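Long-range contacts in sortase family protein (Streptococcus agalactiae, PDB 4D7W), which probably acts as a class C sortase, a cysteine transpeptidase that takes part in building the type 2B pilus of group B Streptococcus: residues D10-M15 with L55-T60; N25-Y30 with L98-D103; H106-G111 with T170-T175. All blocks are in the same frame, centred on the assembly; numbering follows the deposited sequence.

Contact 3 is the most deeply placed of the three, a buried parallel strand pair within the sortase sheet, held by backbone hydrogen bonds and two side-chain ones. Contact 2 is also largely buried but apolar in its side-chain contacts, pressing helix 17-31 onto the loop before strand 105-115. Contact 1 lies at the surface, where helix 3-13 meets the loop after helix 45-52 through an arginine-to-carbonyl pair of weak bonds and a small apolar patch. L55 of contact 1 touches A27, L98 and I100 of contact 2, although the centres are about 17 Å apart. The backbone of P99 and L98 in turn packs on S107 OG of contact 3, which is hydrogen-bonded to S97 O.

Contact 1: residues D10-M15 with L55-T60; sequences DRVTHM and LAIDKT
R11 reaches from the last turns of helix 3-13 to the backbone of I57, and its guanidinium shares one carbonyl between two donors. R11 NE lies 3.2 Å and R11 NH2 3.3 Å from I57 O, but the N-H...O angles of 129° and 127° mark both bonds as weak. The carbonyl is thus met by a forked donor rather than by one straight bond. D58 brings CB, not its carboxylate, over one face of the guanidinium. D58 OD2 stays 4.8 Å from R11 NE, too far for a salt bridge, although the opposite charges may attract each other.

The carboxylate is engaged locally instead. D58 OD1 accepts from T60 OG1 at 2.7 Å, on the syn side, and from T60 N at 2.9 Å, from above the carboxylate plane; both donors come from the same face. The backbone bond makes this an Asx turn, and T60 OG1 also bonds N62 N. On the helix side, V12 O takes the hydroxyl of Y20 besides the backbone N of M15.

The apolar part centres on I57. With chi2 at -179°, I57 CD1 is carried toward the helix, where it meets R11 CG at 3.7 Å and V12 CG2 at 3.8 Å, while I57 CG2 touches M15 SD. The I57 side chain crosses those of V12 and M15 at about a right angle.

M15 also packs on Y20 and I23 of helix 17-31, and I57 on L138, placing the contact at the surface where the end of helix 3-13 meets the loop leading into strand 62-68.

Contact 2: residues N25-Y30 with L98-D103; sequences NRAKEY and LPIGGD
L98 and I100 reach A27 through extended outer torsions: chi2 of 169° in L98 and 158° in I100 sends each CD1 toward the helix, while chi1 of -177° puts Y30 CG anti to its backbone N, on the side where L98 CD1 lies. The two methyls arrive together on A27 CB, L98 CD1 at 3.7 Å and I100 CD1 at 3.6 Å, so the small alanine side chain is met by both loop residues. I100 CD1 also touches the helix backbone at K28 N and, at 3.9 Å, K28 CG, crossing the aliphatic start of that lysine at about a right angle.

At the other end of the patch, L98 CD1 approaches Y30 CD2 to 3.4 Å, a tight contact, with L98 CG 3.6 Å from the same ring atom. The methyl comes to the ring obliquely. The side-chain contacts are apolar; polar bonds to the loop come from N31, whose OD1 bonds L98 N and whose ND2 bonds G101 O.

The contact therefore seats helix 17-31 on the loop between strands 90-92 and 105-115. Y51 of helix 45-52 touches both Y30 and L98, and I137 of strand 132-137 packs against P99 and I100.

Contact 3: residues H106-G111 with T170-T175; sequences HSILSG and TLVTCT
Strands 106-110 and 170-175 run parallel, their axes 4.8 Å apart at the closest and 30° apart in direction, as neighbours in the beta-barrel fold of sortases. The register is fixed by interleaved hydrogen bonds: T170 N donates to S107 O, L109 N to T170 O and V172 N to L109 O, each at 2.9 Å, and G111 N to V172 O at 3.2 Å.

On one face, I108 CG2 meets V172 CG2 at 3.6 Å, their side chains crossing obliquely. On the other, L109 and L171 lie side by side and point the same way, L171 CD2 being 3.8 Å from both L109 CB and L109 CD1; I66 of strand 62-68 touches both leucines.

H106 adds a polar tie at the start of the pair. H106 NE2 and T170 OG1 form a hydrogen bond of 2.7 Å (angle 155°), either of them being the possible donor, with OG1 at the ring edge near its plane. ND1 bonds Q161 O, so both ring nitrogens are engaged and the ring's rotation is restrained.

The sequence TLVTC of 170-174 matches the TLxTC signature of sortases, and the paired residues T170 to T173 run directly into C174, probably the nucleophile. The C174 side chain touches R183 of strand 182-191. Just before C174, T173 OG1 donates to G111 O at 2.8 Å, tilted 20° from the carbonyl plane.

Contact 1: residues D10-M15 with L55-T60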
loop_
_atom_site.group_PDB
_atom_site.type_symbol
_atom_site.label_atom_id
_atom_site.label_comp_id
_atom_site.label_asym_id
_atom_site.label_seq_id
_atom_site.Cartn_x
_atom_site.Cartn_y
_atom_site.Cartn_z
ATOM N N ASP A 10 -6.184 -4.081 -18.210
ATOM C CA ASP A 10 -6.214 -4.775 -19.487
ATOM C C ASP A 10 -5.270 -5.973 -19.498
ATOM O O ASP A 10 -5.579 -7.017 -20.063
ATOM C CB ASP A 10 -5.872 -3.803 -20.626
ATOM C CG ASP A 10 -6.988 -2.810 -20.885
ATOM O OD1 ASP A 10 -8.066 -2.969 -20.269
ATOM O OD2 ASP A 10 -6.808 -1.893 -21.709
ATOM N N ARG A 11 -4.121 -5.826 -18.860
ATOM C CA ARG A 11 -3.164 -6.913 -18.805
ATOM C C ARG A 11 -3.718 -8.070 -17.978
ATOM O O ARG A 11 -3.673 -9.228 -18.389
ATOM C CB ARG A 11 -1.858 -6.428 -18.213
ATOM C CG ARG A 11 -0.767 -7.441 -18.273
ATOM C CD ARG A 11 0.211 -7.040 -19.330
ATOM N NE ARG A 11 1.481 -7.726 -19.159
ATOM C CZ ARG A 11 2.525 -7.543 -19.954
ATOM N NH1 ARG A 11 2.433 -6.701 -20.973
ATOM N NH2 ARG A 11 3.652 -8.204 -19.731
ATOM N N VAL A 12 -4.256 -7.743 -16.813
ATOM C CA VAL A 12 -4.846 -8.753 -15.952
ATOM C C VAL A 12 -5.975 -9.513 -16.653
ATOM O O VAL A 12 -6.155 -10.703 -16.411
ATOM C CB VAL A 12 -5.364 -8.130 -14.642
ATOM C CG1 VAL A 12 -6.058 -9.175 -13.778
ATOM C CG2 VAL A 12 -4.220 -7.511 -13.872
ATOM N N THR A 13 -6.712 -8.844 -17.542
ATOM C CA THR A 13 -7.824 -9.486 -18.238
ATOM C C THR A 13 -7.399 -10.761 -18.979
ATOM O O THR A 13 -8.160 -11.716 -19.065
ATOM C CB THR A 13 -8.484 -8.517 -19.241
ATOM O OG1 THR A 13 -9.166 -7.484 -18.519
ATOM C CG2 THR A 13 -9.486 -9.243 -20.101
ATOM N N HIS A 14 -6.173 -10.787 -19.490
ATOM C CA HIS A 14 -5.740 -11.890 -20.340
ATOM C C HIS A 14 -4.848 -12.900 -19.633
ATOM O O HIS A 14 -4.300 -13.803 -20.263
ATOM C CB HIS A 14 -5.032 -11.327 -21.565
ATOM C CG HIS A 14 -5.876 -10.360 -22.328
ATOM N ND1 HIS A 14 -7.039 -10.738 -22.968
ATOM C CD2 HIS A 14 -5.755 -9.024 -22.517
ATOM C CE1 HIS A 14 -7.583 -9.679 -23.544
ATOM N NE2 HIS A 14 -6.821 -8.628 -23.289
ATOM N N MET A 15 -4.711 -12.752 -18.326
ATOM C CA MET A 15 -3.979 -13.728 -17.532
ATOM C C MET A 15 -4.802 -14.989 -17.304
ATOM O O MET A 15 -5.982 -14.906 -16.969
ATOM C CB MET A 15 -3.591 -13.143 -16.173
ATOM C CG MET A 15 -2.538 -12.077 -16.218
ATOM S SD MET A 15 -2.161 -11.499 -14.556
ATOM C CE MET A 15 -1.967 -13.055 -13.703
ATOM N N LEU A 55 3.924 -9.734 -6.930
ATOM C CA LEU A 55 2.782 -8.988 -7.472
ATOM C C LEU A 55 3.157 -8.211 -8.738
ATOM O O LEU A 55 2.658 -7.117 -8.977
ATOM C CB LEU A 55 2.215 -8.029 -6.408
ATOM C CG LEU A 55 1.682 -8.757 -5.172
ATOM C CD1 LEU A 55 1.105 -7.757 -4.170
ATOM C CD2 LEU A 55 0.637 -9.753 -5.603
ATOM N N ALA A 56 4.056 -8.773 -9.533
ATOM C CA ALA A 56 4.548 -8.088 -10.718
ATOM C C ALA A 56 4.022 -8.781 -11.956
ATOM O O ALA A 56 4.222 -9.987 -12.108
ATOM C CB ALA A 56 6.089 -8.056 -10.727
ATOM N N ILE A 57 3.335 -8.046 -12.832
ATOM C CA ILE A 57 2.864 -8.644 -14.088
ATOM C C ILE A 57 3.501 -7.998 -15.317
ATOM O O ILE A 57 3.144 -8.333 -16.451
ATOM C CB ILE A 57 1.348 -8.545 -14.241
ATOM C CG1 ILE A 57 0.938 -7.093 -14.481
ATOM C CG2 ILE A 57 0.637 -9.145 -13.020
ATOM C CD1 ILE A 57 -0.568 -6.925 -14.616
ATOM N N ASP A 58 4.428 -7.071 -15.089
ATOM C CA ASP A 58 5.190 -6.436 -16.164
ATOM C C ASP A 58 6.376 -5.749 -15.524
ATOM O O ASP A 58 6.611 -5.925 -14.343
ATOM C CB ASP A 58 4.330 -5.448 -16.976
ATOM C CG ASP A 58 3.670 -4.359 -16.113
ATOM O OD1 ASP A 58 4.268 -3.901 -15.114
ATOM O OD2 ASP A 58 2.535 -3.956 -16.445
ATOM N N LYS A 59 7.113 -4.951 -16.281
ATOM C CA LYS A 59 8.317 -4.337 -15.727
ATOM C C LYS A 59 8.111 -2.950 -15.094
ATOM O O LYS A 59 9.082 -2.275 -14.748
ATOM C CB LYS A 59 9.388 -4.237 -16.814
ATOM C CG LYS A 59 9.961 -5.591 -17.222
ATOM C CD LYS A 59 11.324 -5.436 -17.871
ATOM C CE LYS A 59 12.028 -6.776 -17.981
ATOM N NZ LYS A 59 13.519 -6.634 -17.998
ATOM N N THR A 60 6.859 -2.536 -14.925
ATOM C CA THR A 60 6.562 -1.177 -14.476
ATOM C C THR A 60 6.616 -0.983 -12.957
ATOM O O THR A 60 6.679 0.141 -12.486
ATOM C CB THR A 60 5.172 -0.734 -14.946
ATOM O OG1 THR A 60 4.176 -1.368 -14.143
ATOM C CG2 THR A 60 4.946 -1.129 -16.391
#

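Contact 2: residues N25-Y30 with L98-D103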
loop_
_atom_site.group_PDB
_atom_site.type_symbol
_atom_site.label_atom_id
_atom_site.label_comp_id
_atom_site.label_asym_id
_atom_site.label_seq_id
_atom_site.Cartn_x
_atom_site.Cartn_y
_atom_site.Cartn_z
ATOM N N ASN A 25 -0.368 -16.803 -4.654
ATOM C CA ASN A 25 0.256 -17.757 -3.730
ATOM C C ASN A 25 1.667 -17.343 -3.308
ATOM O O ASN A 25 2.012 -17.400 -2.130
ATOM C CB ASN A 25 0.292 -19.162 -4.351
ATOM C CG ASN A 25 -1.035 -19.875 -4.239
ATOM O OD1 ASN A 25 -1.990 -19.333 -3.691
ATOM N ND2 ASN A 25 -1.108 -21.103 -4.772
ATOM N N ARG A 26 2.480 -16.913 -4.267
ATOM C CA ARG A 26 3.808 -16.384 -3.948
ATOM C C ARG A 26 3.744 -15.170 -3.018
ATOM O O ARG A 26 4.589 -14.996 -2.139
ATOM C CB ARG A 26 4.551 -16.004 -5.231
ATOM C CG ARG A 26 5.006 -17.200 -6.079
ATOM C CD ARG A 26 6.001 -16.743 -7.156
ATOM N NE ARG A 26 7.307 -16.417 -6.574
ATOM C CZ ARG A 26 7.888 -15.213 -6.623
ATOM N NH1 ARG A 26 7.291 -14.197 -7.237
ATOM N NH2 ARG A 26 9.081 -15.028 -6.058
ATOM N N ALA A 27 2.750 -14.323 -3.225
ATOM C CA ALA A 27 2.629 -13.122 -2.390
ATOM C C ALA A 27 2.189 -13.521 -0.990
ATOM O O ALA A 27 2.665 -12.974 -0.016
ATOM C CB ALA A 27 1.658 -12.128 -3.011
ATOM N N LYS A 28 1.323 -14.528 -0.893
ATOM C CA LYS A 28 0.913 -15.029 0.413
ATOM C C LYS A 28 2.082 -15.649 1.149
ATOM O O LYS A 28 2.273 -15.432 2.342
ATOM C CB LYS A 28 -0.218 -16.039 0.268
ATOM C CG LYS A 28 -1.496 -15.429 -0.251
ATOM C CD LYS A 28 -2.613 -16.455 -0.181
ATOM C CE LYS A 28 -3.921 -15.857 -0.616
ATOM N NZ LYS A 28 -4.968 -16.920 -0.565
ATOM N N GLU A 29 2.866 -16.441 0.438
ATOM C CA GLU A 29 4.038 -17.046 1.035
ATOM C C GLU A 29 4.970 -15.945 1.538
ATOM O O GLU A 29 5.478 -16.005 2.652
ATOM C CB GLU A 29 4.750 -17.936 0.025
ATOM C CG GLU A 29 5.709 -18.887 0.651
ATOM C CD GLU A 29 5.005 -19.935 1.491
ATOM O OE1 GLU A 29 3.765 -20.080 1.369
ATOM O OE2 GLU A 29 5.696 -20.617 2.271
ATOM N N TYR A 30 5.185 -14.937 0.702
ATOM C CA TYR A 30 6.013 -13.798 1.074
ATOM C C TYR A 30 5.536 -13.155 2.375
ATOM O O TYR A 30 6.316 -12.964 3.303
ATOM C CB TYR A 30 6.010 -12.778 -0.049
ATOM C CG TYR A 30 6.894 -11.569 0.188
ATOM C CD1 TYR A 30 8.231 -11.565 -0.220
ATOM C CD2 TYR A 30 6.385 -10.418 0.783
ATOM C CE1 TYR A 30 9.036 -10.454 -0.035
ATOM C CE2 TYR A 30 7.180 -9.298 0.978
ATOM C CZ TYR A 30 8.507 -9.322 0.565
ATOM O OH TYR A 30 9.294 -8.212 0.763
ATOM N N LEU A 98 3.187 -6.985 1.807
ATOM C CA LEU A 98 2.454 -6.722 0.552
ATOM C C LEU A 98 0.997 -6.380 0.862
ATOM O O LEU A 98 0.431 -6.928 1.801
ATOM C CB LEU A 98 2.518 -7.938 -0.401
ATOM C CG LEU A 98 3.935 -8.346 -0.794
ATOM C CD1 LEU A 98 3.987 -9.722 -1.509
ATOM C CD2 LEU A 98 4.556 -7.241 -1.653
ATOM N N PRO A 99 0.392 -5.476 0.072
ATOM C CA PRO A 99 -0.966 -4.978 0.326
ATOM C C PRO A 99 -2.103 -5.981 0.085
ATOM O O PRO A 99 -3.238 -5.552 -0.074
ATOM C CB PRO A 99 -1.084 -3.789 -0.643
ATOM C CG PRO A 99 -0.084 -4.085 -1.721
ATOM C CD PRO A 99 1.064 -4.715 -0.995
ATOM N N ILE A 100 -1.821 -7.278 0.057
ATOM C CA ILE A 100 -2.899 -8.276 0.033
ATOM C C ILE A 100 -3.233 -8.748 1.456
ATOM O O ILE A 100 -4.043 -9.650 1.653
ATOM C CB ILE A 100 -2.533 -9.481 -0.823
ATOM C CG1 ILE A 100 -1.253 -10.140 -0.289
ATOM C CG2 ILE A 100 -2.359 -9.053 -2.274
ATOM C CD1 ILE A 100 -1.089 -11.602 -0.703
ATOM N N GLY A 101 -2.589 -8.154 2.453
ATOM C CA GLY A 101 -2.861 -8.526 3.832
ATOM C C GLY A 101 -2.551 -9.980 4.132
ATOM O O GLY A 101 -1.658 -10.571 3.513
ATOM N N GLY A 102 -3.316 -10.557 5.060
ATOM C CA GLY A 102 -3.063 -11.887 5.584
ATOM C C GLY A 102 -2.901 -11.749 7.089
ATOM O O GLY A 102 -2.774 -10.646 7.596
ATOM N N ASP A 103 -2.915 -12.858 7.807
ATOM C CA ASP A 103 -2.701 -12.821 9.245
ATOM C C ASP A 103 -1.307 -12.278 9.593
ATOM O O ASP A 103 -0.318 -12.609 8.923
ATOM C CB ASP A 103 -2.882 -14.223 9.826
ATOM C CG ASP A 103 -2.520 -14.298 11.293
ATOM O OD1 ASP A 103 -3.373 -13.930 12.132
ATOM O OD2 ASP A 103 -1.385 -14.729 11.608
#

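Contact 3: residues H106-G111 with T170-T175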
loop_
_atom_site.group_PDB
_atom_site.type_symbol
_atom_site.label_atom_id
_atom_site.label_comp_id
_atom_site.label_asym_id
_atom_site.label_seq_id
_atom_site.Cartn_x
_atom_site.Cartn_y
_atom_site.Cartn_z
ATOM N N HIS A 106 1.308 -6.063 8.047
ATOM C CA HIS A 106 1.076 -4.628 8.122
ATOM C C HIS A 106 1.712 -4.025 6.890
ATOM O O HIS A 106 2.929 -4.011 6.749
ATOM C CB HIS A 106 1.652 -4.018 9.409
ATOM C CG HIS A 106 1.245 -2.585 9.628
ATOM N ND1 HIS A 106 1.507 -1.904 10.797
ATOM C CD2 HIS A 106 0.597 -1.710 8.820
ATOM C CE1 HIS A 106 1.046 -0.666 10.699
ATOM N NE2 HIS A 106 0.497 -0.520 9.505
ATOM N N SER A 107 0.857 -3.605 5.969
ATOM C CA SER A 107 1.275 -2.987 4.728
ATOM C C SER A 107 1.252 -1.467 4.896
ATOM O O SER A 107 0.310 -0.920 5.474
ATOM C CB SER A 107 0.339 -3.414 3.594
ATOM O OG SER A 107 0.857 -3.015 2.338
ATOM N N ILE A 108 2.269 -0.787 4.380
ATOM C CA ILE A 108 2.346 0.669 4.486
ATOM C C ILE A 108 2.451 1.310 3.105
ATOM O O ILE A 108 3.344 0.965 2.325
ATOM C CB ILE A 108 3.538 1.104 5.328
ATOM C CG1 ILE A 108 3.421 0.537 6.740
ATOM C CG2 ILE A 108 3.621 2.648 5.406
ATOM C CD1 ILE A 108 4.697 0.667 7.565
ATOM N N LEU A 109 1.534 2.234 2.823
ATOM C CA LEU A 109 1.436 2.917 1.545
ATOM C C LEU A 109 1.677 4.411 1.746
ATOM O O LEU A 109 1.080 5.023 2.629
ATOM C CB LEU A 109 0.064 2.695 0.932
ATOM C CG LEU A 109 -0.358 1.239 0.767
ATOM C CD1 LEU A 109 -1.681 1.174 0.027
ATOM C CD2 LEU A 109 0.733 0.472 0.043
ATOM N N SER A 110 2.529 4.992 0.911
ATOM C CA SER A 110 2.982 6.376 1.095
ATOM C C SER A 110 2.699 7.244 -0.136
ATOM O O SER A 110 2.821 6.795 -1.282
ATOM C CB SER A 110 4.475 6.378 1.416
ATOM O OG SER A 110 4.969 7.685 1.638
ATOM N N GLY A 111 2.319 8.498 0.101
ATOM C CA GLY A 111 2.034 9.395 -0.997
ATOM C C GLY A 111 2.267 10.830 -0.555
ATOM O O GLY A 111 1.987 11.189 0.603
ATOM N N THR A 170 -1.580 0.898 6.636
ATOM C CA THR A 170 -1.490 2.312 7.022
ATOM C C THR A 170 -1.197 3.166 5.804
ATOM O O THR A 170 -0.352 2.811 4.977
ATOM C CB THR A 170 -0.398 2.533 8.085
ATOM O OG1 THR A 170 -0.770 1.852 9.279
ATOM C CG2 THR A 170 -0.209 4.033 8.415
ATOM N N LEU A 171 -1.916 4.282 5.687
ATOM C CA LEU A 171 -1.661 5.254 4.645
ATOM C C LEU A 171 -0.918 6.432 5.288
ATOM O O LEU A 171 -1.346 6.957 6.314
ATOM C CB LEU A 171 -2.969 5.700 3.974
ATOM C CG LEU A 171 -3.930 4.589 3.522
ATOM C CD1 LEU A 171 -5.159 5.199 2.883
ATOM C CD2 LEU A 171 -3.246 3.550 2.567
ATOM N N VAL A 172 0.206 6.808 4.690
ATOM C CA VAL A 172 1.129 7.764 5.267
ATOM C C VAL A 172 1.305 8.957 4.345
ATOM O O VAL A 172 1.512 8.794 3.141
ATOM C CB VAL A 172 2.518 7.134 5.506
ATOM C CG1 VAL A 172 3.465 8.158 6.151
ATOM C CG2 VAL A 172 2.392 5.871 6.369
ATOM N N THR A 173 1.237 10.160 4.903
ATOM C CA THR A 173 1.576 11.340 4.131
ATOM C C THR A 173 2.192 12.371 5.071
ATOM O O THR A 173 2.287 12.128 6.273
ATOM C CB THR A 173 0.352 11.932 3.404
ATOM O OG1 THR A 173 0.790 12.948 2.495
ATOM C CG2 THR A 173 -0.667 12.517 4.397
ATOM N N CYS A 174 2.636 13.497 4.520
ATOM C CA CYS A 174 3.241 14.576 5.317
ATOM C C CYS A 174 2.196 15.517 5.905
ATOM O O CYS A 174 1.101 15.657 5.365
ATOM C CB CYS A 174 4.226 15.397 4.470
ATOM S SG CYS A 174 5.708 14.509 3.955
ATOM N N THR A 175 2.546 16.180 7.000
ATOM C CA THR A 175 1.613 17.107 7.651
ATOM C C THR A 175 2.394 18.030 8.582
ATOM O O THR A 175 3.502 17.687 8.998
ATOM C CB THR A 175 0.517 16.335 8.438
ATOM O OG1 THR A 175 -0.688 17.097 8.480
ATOM C CG2 THR A 175 0.970 15.998 9.849
#